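Local coordinates for 1H-3-hydroxy-4-oxoquinoline 2,4-dioxygenase (Pseudomonas putida, PDB 3IBT), which catalyses the cofactor-independent, ring-cleaving dioxygenation of 3-hydroxy-1H-quinolin-4-one to N-formylanthranilate and carbon monoxide in oxoquinoline degradation, at residues Y13-D18 and D47-C52; L24-G29 and N39-L44; I119-Q124 and G193-R198; R198-P203 and H231-P236; S65-S70 and A181-E186. All blocks are in the same frame, centred on the assembly; numbering follows the deposited sequence.

Interaction 1 of 5, residues Y13-D18 and D47-C52; sequences YSESGD and DFHVIC
Glu15 and His49 meet on one face of the sheet through a His-carboxylate hydrogen bond. NE2 of His49 donates to OE2 of Glu15 at 2.6 Å. OE2 sits in the ring plane and is met on its anti side, 34° out of the carboxylate plane. With CG of His49 anti to the backbone N (chi1 173°), the ring starts beside the carbonyl carbon, and its NE2 comes to Glu15. OE2 also forms a salt bridge with Lys84, and ND1 of His49 bonds Thr23, so both ring nitrogens are bonded. An alanine in place of His49 would probably leave OE2 of Glu15 with Lys84 but without its imidazole partner, and Thr23 without its bond to the ring.

On the same face, CG2 of Ile51 packs against CD1 of the Tyr13 ring. Ser14 and Cys52 lie on the other face, where OG of Ser14 is 3.4 Å from CB of Cys52. Four backbone hydrogen bonds join the strands. Ser14 pairs with Cys52, and Ser16 with Val50, as antiparallel hydrogen-bonded pairs. Glu15 and Ile51 form the non-hydrogen-bonded pair between them. This is the antiparallel end of the mixed alpha/beta-hydrolase sheet, where strand 9-16 lies between strands 5-6 and 49-53.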
# COMPACT_ATOMS: atom_id res chain seq x y z
N TYR A 13 3.00 -7.28 14.05
CA TYR A 13 2.31 -6.01 13.83
C TYR A 13 2.53 -5.04 14.97
O TYR A 13 2.63 -5.45 16.13
CB TYR A 13 0.82 -6.22 13.55
CG TYR A 13 -0.05 -6.46 14.77
CD1 TYR A 13 -0.65 -5.40 15.44
CD2 TYR A 13 -0.30 -7.76 15.24
CE1 TYR A 13 -1.45 -5.60 16.58
CE2 TYR A 13 -1.11 -7.97 16.39
CZ TYR A 13 -1.67 -6.88 17.04
OH TYR A 13 -2.46 -7.05 18.13
N SER A 14 2.60 -3.75 14.65
CA SER A 14 2.76 -2.69 15.67
C SER A 14 1.42 -2.05 15.98
O SER A 14 0.52 -1.99 15.11
CB SER A 14 3.77 -1.61 15.26
OG SER A 14 3.22 -0.73 14.28
N GLU A 15 1.30 -1.58 17.21
CA GLU A 15 0.08 -0.98 17.66
C GLU A 15 0.46 0.29 18.36
O GLU A 15 1.41 0.30 19.17
CB GLU A 15 -0.64 -1.90 18.61
CG GLU A 15 -2.13 -1.81 18.50
CD GLU A 15 -2.81 -2.81 19.43
OE1 GLU A 15 -2.14 -3.38 20.33
OE2 GLU A 15 -4.03 -3.01 19.27
N SER A 16 -0.26 1.35 18.06
CA SER A 16 0.06 2.66 18.58
C SER A 16 -1.19 3.48 18.76
O SER A 16 -1.84 3.85 17.80
CB SER A 16 1.07 3.35 17.66
OG SER A 16 2.38 2.93 18.01
N GLY A 17 -1.54 3.75 20.00
CA GLY A 17 -2.70 4.55 20.28
C GLY A 17 -3.62 3.85 21.25
O GLY A 17 -3.31 2.77 21.81
N ASP A 18 -4.75 4.51 21.45
CA ASP A 18 -5.78 4.07 22.37
C ASP A 18 -6.70 3.06 21.68
O ASP A 18 -7.42 3.43 20.75
CB ASP A 18 -6.57 5.31 22.79
CG ASP A 18 -7.60 5.01 23.83
OD1 ASP A 18 -7.93 3.82 24.03
OD2 ASP A 18 -8.08 5.99 24.43
N ASP A 47 -5.27 10.36 17.35
CA ASP A 47 -6.69 10.33 16.99
C ASP A 47 -7.22 8.95 16.82
O ASP A 47 -8.36 8.66 17.17
CB ASP A 47 -6.92 11.09 15.69
CG ASP A 47 -6.47 12.52 15.79
OD1 ASP A 47 -6.52 13.05 16.91
OD2 ASP A 47 -6.05 13.11 14.77
N PHE A 48 -6.36 8.08 16.30
CA PHE A 48 -6.75 6.75 15.92
C PHE A 48 -6.02 5.69 16.71
O PHE A 48 -4.99 5.94 17.30
CB PHE A 48 -6.34 6.56 14.51
CG PHE A 48 -6.99 7.50 13.59
CD1 PHE A 48 -6.37 8.68 13.25
CD2 PHE A 48 -8.21 7.19 13.03
CE1 PHE A 48 -6.96 9.52 12.37
CE2 PHE A 48 -8.81 8.04 12.16
CZ PHE A 48 -8.18 9.20 11.83
N HIS A 49 -6.58 4.48 16.69
CA HIS A 49 -5.91 3.27 17.17
C HIS A 49 -5.17 2.72 15.95
O HIS A 49 -5.82 2.36 14.96
CB HIS A 49 -6.98 2.29 17.67
CG HIS A 49 -6.47 0.93 18.04
ND1 HIS A 49 -7.30 -0.17 18.15
CD2 HIS A 49 -5.22 0.49 18.33
CE1 HIS A 49 -6.59 -1.22 18.50
NE2 HIS A 49 -5.32 -0.86 18.61
N VAL A 50 -3.84 2.69 15.97
CA VAL A 50 -3.12 2.49 14.70
C VAL A 50 -2.32 1.22 14.62
O VAL A 50 -1.32 1.06 15.34
CB VAL A 50 -2.19 3.64 14.35
CG1 VAL A 50 -1.40 3.31 13.11
CG2 VAL A 50 -2.97 4.94 14.16
N ILE A 51 -2.72 0.34 13.70
CA ILE A 51 -2.09 -0.96 13.51
C ILE A 51 -1.27 -1.03 12.22
O ILE A 51 -1.84 -1.00 11.14
CB ILE A 51 -3.13 -2.10 13.47
CG1 ILE A 51 -4.23 -1.88 14.52
CG2 ILE A 51 -2.43 -3.42 13.63
CD1 ILE A 51 -4.58 -3.14 15.38
N CYS A 52 0.05 -1.13 12.31
CA CYS A 52 0.83 -1.32 11.11
C CYS A 52 1.26 -2.79 11.02
O CYS A 52 2.22 -3.19 11.69
CB CYS A 52 2.05 -0.41 11.09
SG CYS A 52 1.66 1.34 11.13

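Interaction 2 of 5, residues L24-G29 and N39-L44; sequences LFLLSG and NLAPLL
Leu26 and Leu24 on strand 23-27 meet Leu40, Ala41 and Leu44 on the short, weakly bonded helix 40-44. The contact is wholly apolar and is made by methyl groups. Leu26 has the larger share, and its two branches reach different residues. CD1 of Leu26 lies 3.9 Å from CD2 of Leu40. The same methyl is 4.4 Å from CB of Ala41, a looser contact. The other branch, CD2 of Leu26, approaches CD1 of Leu44 at 4.2 Å. CG of Leu26 is anti to its carbonyl carbon (chi1 -74°), and the fork at CG spreads the two methyls over one turn of the helix. Leu24 adds a second apolar contact. Its CD1 meets CD1 of Leu44 at 4.1 Å, and the two side chains cross at about a right angle. CD1 of Leu44 thus touches both strand leucines.

Within the helix, Leu44 N bonds to Leu40 O at 3.2 Å, which joins two residues of the helix side of the contact. The backbones of Leu24 and Leu26 bond to strand 49-53.

Strand 23-27, helix 40-44 and strand 49-53 form a beta-alpha-beta unit. The helix runs nearly antiparallel to strand 23-27, at 175°. Strand 23-27 lies between strands 49-53 and 89-94. Helix 251-261 also packs here, with Ile258 against Leu24 and with Val254 and Ala255 against Leu40.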
# COMPACT_ATOMS: atom_id res chain seq x y z
N LEU A 24 -7.57 2.11 12.62
CA LEU A 24 -7.03 2.53 11.34
C LEU A 24 -5.85 1.65 11.04
O LEU A 24 -4.90 1.61 11.82
CB LEU A 24 -6.53 3.96 11.45
CG LEU A 24 -6.59 4.84 10.20
CD1 LEU A 24 -5.96 6.20 10.49
CD2 LEU A 24 -5.88 4.20 9.06
N PHE A 25 -5.89 0.93 9.92
CA PHE A 25 -4.79 0.06 9.55
C PHE A 25 -3.84 0.76 8.59
O PHE A 25 -4.29 1.38 7.58
CB PHE A 25 -5.32 -1.19 8.85
CG PHE A 25 -5.76 -2.27 9.78
CD1 PHE A 25 -7.09 -2.37 10.15
CD2 PHE A 25 -4.85 -3.21 10.26
CE1 PHE A 25 -7.53 -3.41 11.02
CE2 PHE A 25 -5.25 -4.26 11.15
CZ PHE A 25 -6.60 -4.36 11.53
N LEU A 26 -2.54 0.67 8.89
CA LEU A 26 -1.55 1.17 7.94
C LEU A 26 -0.84 0.03 7.22
O LEU A 26 0.03 -0.61 7.81
CB LEU A 26 -0.57 2.11 8.64
CG LEU A 26 -1.01 3.52 9.05
CD1 LEU A 26 0.21 4.42 9.16
CD2 LEU A 26 -2.01 4.15 8.08
N LEU A 27 -1.21 -0.21 5.94
CA LEU A 27 -0.76 -1.39 5.14
C LEU A 27 0.23 -1.05 4.05
O LEU A 27 -0.08 -0.27 3.14
CB LEU A 27 -1.95 -2.06 4.45
CG LEU A 27 -3.18 -2.44 5.26
CD1 LEU A 27 -4.41 -2.73 4.34
CD2 LEU A 27 -2.85 -3.60 6.19
N SER A 28 1.40 -1.68 4.07
CA SER A 28 2.45 -1.35 3.09
C SER A 28 2.35 -1.96 1.63
O SER A 28 1.39 -2.65 1.28
CB SER A 28 3.80 -1.73 3.70
OG SER A 28 4.10 -3.05 3.30
N GLY A 29 3.34 -1.70 0.79
CA GLY A 29 3.46 -2.43 -0.46
C GLY A 29 4.24 -3.71 -0.23
O GLY A 29 4.56 -4.04 0.93
N ASN A 39 7.22 7.53 10.28
CA ASN A 39 7.01 8.97 10.49
C ASN A 39 5.55 9.28 10.64
O ASN A 39 5.18 10.08 11.47
CB ASN A 39 7.60 9.83 9.38
CG ASN A 39 9.12 9.76 9.33
OD1 ASN A 39 9.80 9.47 10.34
ND2 ASN A 39 9.68 10.03 8.13
N LEU A 40 4.71 8.59 9.88
CA LEU A 40 3.28 8.89 9.84
C LEU A 40 2.47 8.37 11.05
O LEU A 40 1.55 9.01 11.55
CB LEU A 40 2.71 8.41 8.51
CG LEU A 40 1.24 8.18 8.38
CD1 LEU A 40 0.52 9.49 8.60
CD2 LEU A 40 1.04 7.63 7.05
N ALA A 41 2.85 7.20 11.53
CA ALA A 41 2.12 6.55 12.61
C ALA A 41 2.14 7.35 13.89
O ALA A 41 1.07 7.55 14.45
CB ALA A 41 2.59 5.13 12.85
N PRO A 42 3.32 7.79 14.39
CA PRO A 42 3.25 8.51 15.68
C PRO A 42 2.34 9.73 15.62
O PRO A 42 1.78 10.10 16.62
CB PRO A 42 4.70 8.91 15.94
CG PRO A 42 5.48 7.87 15.23
CD PRO A 42 4.72 7.72 13.93
N LEU A 43 2.16 10.31 14.43
CA LEU A 43 1.26 11.43 14.27
C LEU A 43 -0.19 10.98 14.44
O LEU A 43 -0.94 11.58 15.21
CB LEU A 43 1.47 12.14 12.93
CG LEU A 43 2.87 12.66 12.59
CD1 LEU A 43 2.91 13.45 11.31
CD2 LEU A 43 3.43 13.49 13.74
N LEU A 44 -0.59 9.91 13.74
CA LEU A 44 -1.98 9.44 13.81
C LEU A 44 -2.31 8.76 15.13
O LEU A 44 -3.47 8.36 15.34
CB LEU A 44 -2.29 8.49 12.66
CG LEU A 44 -2.07 8.92 11.21
CD1 LEU A 44 -2.14 7.74 10.23
CD2 LEU A 44 -3.05 10.01 10.82

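Interaction 3 of 5, residues I119-Q124 and G193-R198; sequences IDWLLQ and GSPLDR
Pro195 packs on Trp121 in a CH-pi contact where the loop after strand 115-119 of the alpha/beta-hydrolase sheet meets the start of helix 195-200. CB of Pro195 stands 3.6 Å from the centroid of the six-membered ring of Trp121, only 5° off the ring normal. CG of Pro195 extends over the same face, and of the indole atoms it is nearest to CE2. Trp121 and Trp99 meet edge-to-face.

Apolar contacts continue along the loop. CD2 of Leu123 meets CB of Pro195 at 3.9 Å. CB of Leu123 packs on CD1 of Leu196 at the same distance.

Polar atoms meet carbon here. Leu122 O is 3.2 Å from CG of Pro195, and it takes a hydrogen bond from Tyr189 OH. Leu123 O is turned to CB of Ser194.

The helix start has its own polar bond. Ser194 is the N-cap, and its OG accepts from Asp197 N at 3.0 Å.

The loop begins beside the active site. Asp120, which by similarity raises the basicity of the active-site His244, accepts from the backbone N of Ser213 and Gln214. Its OD2 has a weak hydrogen bond with His244 ND1.

At the far end Gln124 bends at chi2 (136°), which turns its CD back toward the helix. OE1 of Gln124 ends 3.3 Å from CD1 of Leu196.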
# COMPACT_ATOMS: atom_id res chain seq x y z
N ILE A 119 -2.36 5.11 -1.36
CA ILE A 119 -1.28 6.06 -1.46
C ILE A 119 -0.36 5.63 -2.60
O ILE A 119 0.17 4.52 -2.59
CB ILE A 119 -0.50 6.17 -0.15
CG1 ILE A 119 -1.43 6.64 0.97
CG2 ILE A 119 0.67 7.11 -0.29
CD1 ILE A 119 -0.79 6.75 2.30
N ASP A 120 -0.17 6.49 -3.59
CA ASP A 120 0.84 6.25 -4.57
C ASP A 120 0.73 4.90 -5.24
O ASP A 120 1.72 4.16 -5.35
CB ASP A 120 2.25 6.48 -4.05
CG ASP A 120 3.05 7.35 -5.01
OD1 ASP A 120 3.33 8.52 -4.65
OD2 ASP A 120 3.34 6.92 -6.18
N TRP A 121 -0.49 4.62 -5.69
CA TRP A 121 -0.86 3.48 -6.51
C TRP A 121 -0.94 3.98 -7.95
O TRP A 121 -1.71 4.92 -8.24
CB TRP A 121 -2.27 3.14 -6.13
CG TRP A 121 -2.69 1.80 -6.51
CD1 TRP A 121 -1.91 0.77 -6.90
CD2 TRP A 121 -4.02 1.29 -6.45
NE1 TRP A 121 -2.66 -0.33 -7.11
CE2 TRP A 121 -3.96 -0.05 -6.83
CE3 TRP A 121 -5.26 1.86 -6.12
CZ2 TRP A 121 -5.10 -0.86 -6.88
CZ3 TRP A 121 -6.40 1.05 -6.16
CH2 TRP A 121 -6.31 -0.31 -6.54
N LEU A 122 -0.17 3.35 -8.84
CA LEU A 122 -0.10 3.76 -10.24
C LEU A 122 -1.38 3.39 -10.97
O LEU A 122 -1.64 2.23 -11.30
CB LEU A 122 1.14 3.14 -10.89
CG LEU A 122 1.43 3.39 -12.37
CD1 LEU A 122 1.86 4.82 -12.69
CD2 LEU A 122 2.47 2.39 -12.82
N LEU A 123 -2.19 4.41 -11.21
CA LEU A 123 -3.55 4.17 -11.65
C LEU A 123 -3.63 3.61 -13.06
O LEU A 123 -4.66 3.01 -13.45
CB LEU A 123 -4.38 5.43 -11.53
CG LEU A 123 -4.50 5.89 -10.10
CD1 LEU A 123 -5.19 7.23 -10.10
CD2 LEU A 123 -5.23 4.93 -9.19
N GLN A 124 -2.54 3.72 -13.82
CA GLN A 124 -2.58 3.27 -15.17
C GLN A 124 -1.20 2.77 -15.58
O GLN A 124 -0.21 3.50 -15.44
CB GLN A 124 -2.98 4.49 -15.96
CG GLN A 124 -3.58 4.16 -17.27
CD GLN A 124 -4.80 5.01 -17.53
OE1 GLN A 124 -5.87 4.76 -16.93
NE2 GLN A 124 -4.67 6.02 -18.43
N GLY A 193 -6.81 -4.71 -15.63
CA GLY A 193 -6.41 -3.70 -16.60
C GLY A 193 -5.67 -2.63 -15.83
O GLY A 193 -4.51 -2.36 -16.12
N SER A 194 -6.31 -2.04 -14.81
CA SER A 194 -5.69 -0.98 -14.07
C SER A 194 -6.40 -0.85 -12.77
O SER A 194 -7.57 -1.23 -12.66
CB SER A 194 -5.91 0.34 -14.82
OG SER A 194 -7.30 0.59 -14.87
N PRO A 195 -5.74 -0.26 -11.77
CA PRO A 195 -6.45 0.21 -10.60
C PRO A 195 -7.76 0.92 -10.93
O PRO A 195 -8.76 0.65 -10.30
CB PRO A 195 -5.48 1.17 -10.00
CG PRO A 195 -4.20 0.62 -10.31
CD PRO A 195 -4.30 -0.03 -11.65
N LEU A 196 -7.78 1.82 -11.90
CA LEU A 196 -9.05 2.50 -12.21
C LEU A 196 -10.21 1.56 -12.61
O LEU A 196 -11.36 1.79 -12.20
CB LEU A 196 -8.86 3.55 -13.30
CG LEU A 196 -8.09 4.77 -12.78
CD1 LEU A 196 -7.39 5.38 -14.01
CD2 LEU A 196 -9.03 5.76 -12.02
N ASP A 197 -9.91 0.54 -13.42
CA ASP A 197 -10.91 -0.44 -13.81
C ASP A 197 -11.28 -1.30 -12.64
O ASP A 197 -12.45 -1.59 -12.42
CB ASP A 197 -10.38 -1.35 -14.92
CG ASP A 197 -10.20 -0.62 -16.23
OD1 ASP A 197 -10.27 0.62 -16.25
OD2 ASP A 197 -10.00 -1.28 -17.28
N ARG A 198 -10.28 -1.75 -11.90
CA ARG A 198 -10.57 -2.47 -10.66
C ARG A 198 -11.70 -1.77 -9.87
O ARG A 198 -12.75 -2.37 -9.62
CB ARG A 198 -9.29 -2.60 -9.83
CG ARG A 198 -9.46 -3.19 -8.47
CD ARG A 198 -10.24 -4.43 -8.56
NE ARG A 198 -10.16 -5.25 -7.36
CZ ARG A 198 -11.23 -5.81 -6.80
NH1 ARG A 198 -11.10 -6.57 -5.72
NH2 ARG A 198 -12.43 -5.60 -7.33

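Interaction 4 of 5, residues R198-P203 and H231-P236; sequences RMDSLP and HSWFHP. Unlike the reference sequence in segment 198-203: Asp200 (reference Glu).
His231 faces Asp200 at the start of a type I beta turn, His231 to Phe234, that leads into strand 234-238, an outermost strand of the alpha/beta-hydrolase sheet. The two side chains cross at about a right angle, with carboxylate and imidazole planes 88° apart. CE1 of His231 is 3.8 Å from OD2 of Asp200. OD1 of Asp200 and ND1 of His231 stay 4.2 Å apart. The imidazole also stacks on Phe227.

Two residues on, Trp233 meets helix 195-200. CH2 of Trp233 comes 3.5 Å from CB of Met199, which lies oblique to the ring. Ile208 of the adjoining strand 207-212 also touches both residues.

Phe234 begins the strand, its CB directed toward the 198-203 segment. Met199 is a selenomethionine, and its SE makes an oblique Met-aromatic contact 5.5 Å from the centroid of the Phe234 ring. Its chain bends at chi3 (-69°), which places the terminal methyl CE 4.0 Å from CE1 of Phe234.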
# COMPACT_ATOMS: atom_id res chain seq x y z
N ARG A 198 -10.28 -1.75 -11.90
CA ARG A 198 -10.57 -2.47 -10.66
C ARG A 198 -11.70 -1.77 -9.87
O ARG A 198 -12.75 -2.37 -9.62
CB ARG A 198 -9.29 -2.60 -9.83
CG ARG A 198 -9.46 -3.19 -8.47
CD ARG A 198 -10.24 -4.43 -8.56
NE ARG A 198 -10.16 -5.25 -7.36
CZ ARG A 198 -11.23 -5.81 -6.80
NH1 ARG A 198 -11.10 -6.57 -5.72
NH2 ARG A 198 -12.43 -5.60 -7.33
N MSE A 199 -11.48 -0.49 -9.55
CA MSE A 199 -12.33 0.30 -8.68
C MSE A 199 -13.69 0.52 -9.32
O MSE A 199 -14.74 0.36 -8.67
CB MSE A 199 -11.65 1.64 -8.32
CG MSE A 199 -10.46 1.51 -7.36
SE MSE A 199 -9.47 3.18 -6.80
CE MSE A 199 -8.58 3.69 -8.51
N ASP A 200 -13.66 0.86 -10.59
CA ASP A 200 -14.87 1.09 -11.34
C ASP A 200 -15.79 -0.17 -11.38
O ASP A 200 -16.97 -0.09 -11.69
CB ASP A 200 -14.46 1.58 -12.73
CG ASP A 200 -15.47 2.59 -13.35
OD1 ASP A 200 -16.59 2.78 -12.77
OD2 ASP A 200 -15.15 3.18 -14.43
N SER A 201 -15.26 -1.34 -11.01
CA SER A 201 -16.03 -2.56 -11.13
C SER A 201 -16.50 -3.09 -9.80
O SER A 201 -17.06 -4.19 -9.73
CB SER A 201 -15.23 -3.63 -11.85
OG SER A 201 -14.31 -4.21 -10.95
N LEU A 202 -16.26 -2.35 -8.73
CA LEU A 202 -16.92 -2.70 -7.47
C LEU A 202 -18.41 -2.41 -7.65
O LEU A 202 -18.79 -1.42 -8.30
CB LEU A 202 -16.34 -1.91 -6.29
CG LEU A 202 -14.83 -1.85 -6.08
CD1 LEU A 202 -14.53 -0.69 -5.21
CD2 LEU A 202 -14.34 -3.06 -5.42
N PRO A 203 -19.27 -3.31 -7.14
CA PRO A 203 -20.75 -3.12 -7.20
C PRO A 203 -21.28 -1.91 -6.40
O PRO A 203 -22.27 -1.27 -6.80
CB PRO A 203 -21.31 -4.42 -6.61
CG PRO A 203 -20.16 -5.01 -5.82
CD PRO A 203 -18.89 -4.59 -6.51
N HIS A 231 -16.58 10.77 -11.48
CA HIS A 231 -16.87 9.70 -10.58
C HIS A 231 -16.75 10.19 -9.14
O HIS A 231 -15.64 10.16 -8.60
CB HIS A 231 -15.82 8.66 -10.82
CG HIS A 231 -15.89 8.03 -12.17
ND1 HIS A 231 -16.72 6.96 -12.46
CD2 HIS A 231 -15.23 8.31 -13.32
CE1 HIS A 231 -16.56 6.60 -13.72
NE2 HIS A 231 -15.66 7.41 -14.26
N SER A 232 -17.85 10.64 -8.51
CA SER A 232 -17.71 11.35 -7.21
C SER A 232 -17.36 10.51 -5.94
O SER A 232 -17.27 11.03 -4.82
CB SER A 232 -18.85 12.36 -6.95
OG SER A 232 -20.12 11.74 -7.02
N TRP A 233 -17.11 9.23 -6.14
CA TRP A 233 -16.58 8.37 -5.10
C TRP A 233 -15.05 8.47 -5.10
O TRP A 233 -14.39 7.79 -4.27
CB TRP A 233 -17.04 6.92 -5.31
CG TRP A 233 -16.77 6.41 -6.68
CD1 TRP A 233 -17.62 6.45 -7.75
CD2 TRP A 233 -15.57 5.79 -7.16
NE1 TRP A 233 -17.02 5.90 -8.87
CE2 TRP A 233 -15.76 5.49 -8.53
CE3 TRP A 233 -14.35 5.45 -6.56
CZ2 TRP A 233 -14.79 4.87 -9.32
CZ3 TRP A 233 -13.37 4.83 -7.36
CH2 TRP A 233 -13.61 4.54 -8.72
N PHE A 234 -14.49 9.29 -6.01
CA PHE A 234 -13.02 9.42 -6.16
C PHE A 234 -12.51 10.82 -5.78
O PHE A 234 -13.14 11.85 -6.07
CB PHE A 234 -12.55 8.95 -7.56
CG PHE A 234 -11.05 8.75 -7.69
CD1 PHE A 234 -10.43 7.64 -7.16
CD2 PHE A 234 -10.28 9.64 -8.39
CE1 PHE A 234 -9.03 7.47 -7.26
CE2 PHE A 234 -8.89 9.45 -8.52
CZ PHE A 234 -8.28 8.37 -7.95
N HIS A 235 -11.39 10.83 -5.07
CA HIS A 235 -10.87 11.99 -4.38
C HIS A 235 -9.33 11.92 -4.40
O HIS A 235 -8.68 11.45 -3.44
CB HIS A 235 -11.33 11.97 -2.92
CG HIS A 235 -12.82 11.91 -2.74
ND1 HIS A 235 -13.64 12.98 -3.03
CD2 HIS A 235 -13.62 10.92 -2.31
CE1 HIS A 235 -14.89 12.64 -2.79
NE2 HIS A 235 -14.91 11.40 -2.36
N PRO A 236 -8.74 12.40 -5.50
CA PRO A 236 -7.29 12.46 -5.56
C PRO A 236 -6.78 13.58 -4.63
O PRO A 236 -7.48 14.57 -4.40
CB PRO A 236 -7.02 12.79 -7.01
CG PRO A 236 -8.29 13.35 -7.55
CD PRO A 236 -9.41 12.98 -6.68

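Interaction 5 of 5, residues S65-S70 and A181-E186; sequences SGDFDS and ACREIE
Asp67 and Arg183 form a salt bridge that Glu184 extends into a three-residue network. It joins the loop before helix 70-83 to helix 175-192 of the alpha/beta-hydrolase fold. The Asp67 carboxylate and the Arg183 guanidinium are nearly perpendicular, with planes 85° apart. A single carboxylate oxygen makes the contact. OD2 of Asp67 is 2.6 Å from NH2 of Arg183, but the N-H...O angle of 124° makes the hydrogen bond weak.

The same NH2 also serves Glu184, and more directly. It lies 3.0 Å from OE2 of Glu184, and the N-H...O angle is 162°. OE2 sits at the edge of the guanidinium, near its plane, and accepts with its anti lone pair. An alanine in place of Glu184 would probably leave NH2 of Arg183 with only the weak bond to Asp67 in this network, and its guanidinium freer to turn.

Asp69 and Glu184 bring like charges together. Their side chains cross at about a right angle, with OD1 of Asp69 3.9 Å from OE1 of Glu184. This may raise the proton affinity of Asp69, while Arg183 would probably offset the effect on Glu184.

CB of Phe68 points away from the 181-186 segment, and its ring makes a cation-pi contact with Arg180. The side chain lies close to Trp30, a substrate-binding residue by similarity. Its carbonyl faces the network, and Phe68 O stands 3.6 Å from OE2 of Glu184.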
# COMPACT_ATOMS: atom_id res chain seq x y z
N SER A 65 7.17 -20.28 3.51
CA SER A 65 5.89 -20.95 3.43
C SER A 65 5.64 -20.88 1.95
O SER A 65 6.48 -20.35 1.20
CB SER A 65 4.79 -20.19 4.19
OG SER A 65 3.50 -20.82 4.01
N GLY A 66 4.51 -21.42 1.51
CA GLY A 66 4.19 -21.44 0.09
C GLY A 66 4.26 -20.04 -0.47
O GLY A 66 4.20 -19.05 0.27
N ASP A 67 4.42 -19.96 -1.78
CA ASP A 67 4.20 -18.69 -2.41
C ASP A 67 2.69 -18.49 -2.27
O ASP A 67 1.99 -19.41 -1.77
CB ASP A 67 4.69 -18.69 -3.87
CG ASP A 67 3.57 -18.90 -4.86
OD1 ASP A 67 3.19 -20.07 -5.08
OD2 ASP A 67 3.08 -17.89 -5.40
N PHE A 68 2.18 -17.33 -2.69
CA PHE A 68 0.79 -16.96 -2.43
C PHE A 68 0.27 -15.89 -3.39
O PHE A 68 1.04 -15.25 -4.11
CB PHE A 68 0.61 -16.51 -0.96
CG PHE A 68 1.67 -15.54 -0.50
CD1 PHE A 68 1.56 -14.17 -0.78
CD2 PHE A 68 2.80 -15.99 0.19
CE1 PHE A 68 2.56 -13.25 -0.36
CE2 PHE A 68 3.80 -15.09 0.60
CZ PHE A 68 3.68 -13.72 0.32
N ASP A 69 -1.06 -15.74 -3.40
CA ASP A 69 -1.73 -14.69 -4.18
C ASP A 69 -1.79 -13.40 -3.35
O ASP A 69 -1.73 -13.43 -2.09
CB ASP A 69 -3.21 -15.07 -4.49
CG ASP A 69 -3.41 -15.92 -5.78
OD1 ASP A 69 -2.83 -15.64 -6.86
OD2 ASP A 69 -4.24 -16.86 -5.72
N SER A 70 -1.93 -12.30 -4.08
CA SER A 70 -2.41 -11.02 -3.58
C SER A 70 -3.79 -11.17 -2.91
O SER A 70 -4.20 -10.31 -2.09
CB SER A 70 -2.48 -9.98 -4.73
OG SER A 70 -3.53 -9.04 -4.55
N ALA A 181 6.51 -10.50 -5.88
CA ALA A 181 5.90 -9.20 -5.92
C ALA A 181 5.60 -8.83 -7.37
O ALA A 181 4.52 -8.32 -7.70
CB ALA A 181 6.84 -8.20 -5.31
N CYS A 182 6.56 -9.13 -8.23
CA CYS A 182 6.41 -8.77 -9.62
C CYS A 182 5.40 -9.65 -10.33
O CYS A 182 4.54 -9.14 -11.04
CB CYS A 182 7.77 -8.70 -10.31
SG CYS A 182 8.70 -7.36 -9.50
N ARG A 183 5.45 -10.95 -10.06
CA ARG A 183 4.47 -11.84 -10.63
C ARG A 183 3.10 -11.35 -10.22
O ARG A 183 2.15 -11.32 -11.01
CB ARG A 183 4.61 -13.23 -10.06
CG ARG A 183 5.81 -14.03 -10.44
CD ARG A 183 5.45 -15.44 -10.10
NE ARG A 183 4.42 -15.44 -9.04
CZ ARG A 183 4.62 -15.92 -7.80
NH1 ARG A 183 5.82 -16.47 -7.45
NH2 ARG A 183 3.61 -15.87 -6.92
N GLU A 184 3.00 -10.97 -8.96
CA GLU A 184 1.70 -10.66 -8.44
C GLU A 184 1.15 -9.37 -8.93
O GLU A 184 -0.02 -9.32 -9.30
CB GLU A 184 1.68 -10.72 -6.93
CG GLU A 184 1.83 -12.14 -6.47
CD GLU A 184 0.84 -13.04 -7.15
OE1 GLU A 184 -0.35 -12.64 -7.30
OE2 GLU A 184 1.25 -14.15 -7.55
N ILE A 185 1.98 -8.33 -8.92
CA ILE A 185 1.56 -7.02 -9.37
C ILE A 185 1.18 -7.14 -10.85
O ILE A 185 0.09 -6.69 -11.29
CB ILE A 185 2.68 -5.97 -9.19
CG1 ILE A 185 3.03 -5.75 -7.71
CG2 ILE A 185 2.29 -4.63 -9.88
CD1 ILE A 185 4.33 -4.97 -7.46
N GLU A 186 2.10 -7.80 -11.57
CA GLU A 186 1.90 -8.10 -12.97
C GLU A 186 0.57 -8.79 -13.10
O GLU A 186 -0.30 -8.28 -13.78
CB GLU A 186 3.03 -8.97 -13.53
CG GLU A 186 3.44 -8.58 -14.96
CD GLU A 186 4.44 -9.56 -15.64
OE1 GLU A 186 4.71 -10.68 -15.11
OE2 GLU A 186 4.95 -9.20 -16.74

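Overall arrangement
The five contacts fall into two touching pairs and one apart. Interaction 2 is nested along the chain inside the loop closed by interaction 1. Their centres are 8 Å apart, and neighbouring strands 49-53 and 23-27 tie them together. Both close before interactions 3, 4 and 5 open. Interactions 3 and 4 share Arg198 and helix 195-200, with centres 10 Å apart. Leu123 and Trp121 pack on Met199 between them. Interaction 5 touches none of the others. It crosses interaction 3 along the chain, and helix 175-192 leads on to helix 195-200. Interactions 1, 2 and 4 reach the sheet. Interaction 3 holds Asp120, and interaction 5 lies close to Trp30, both site residues by similarity.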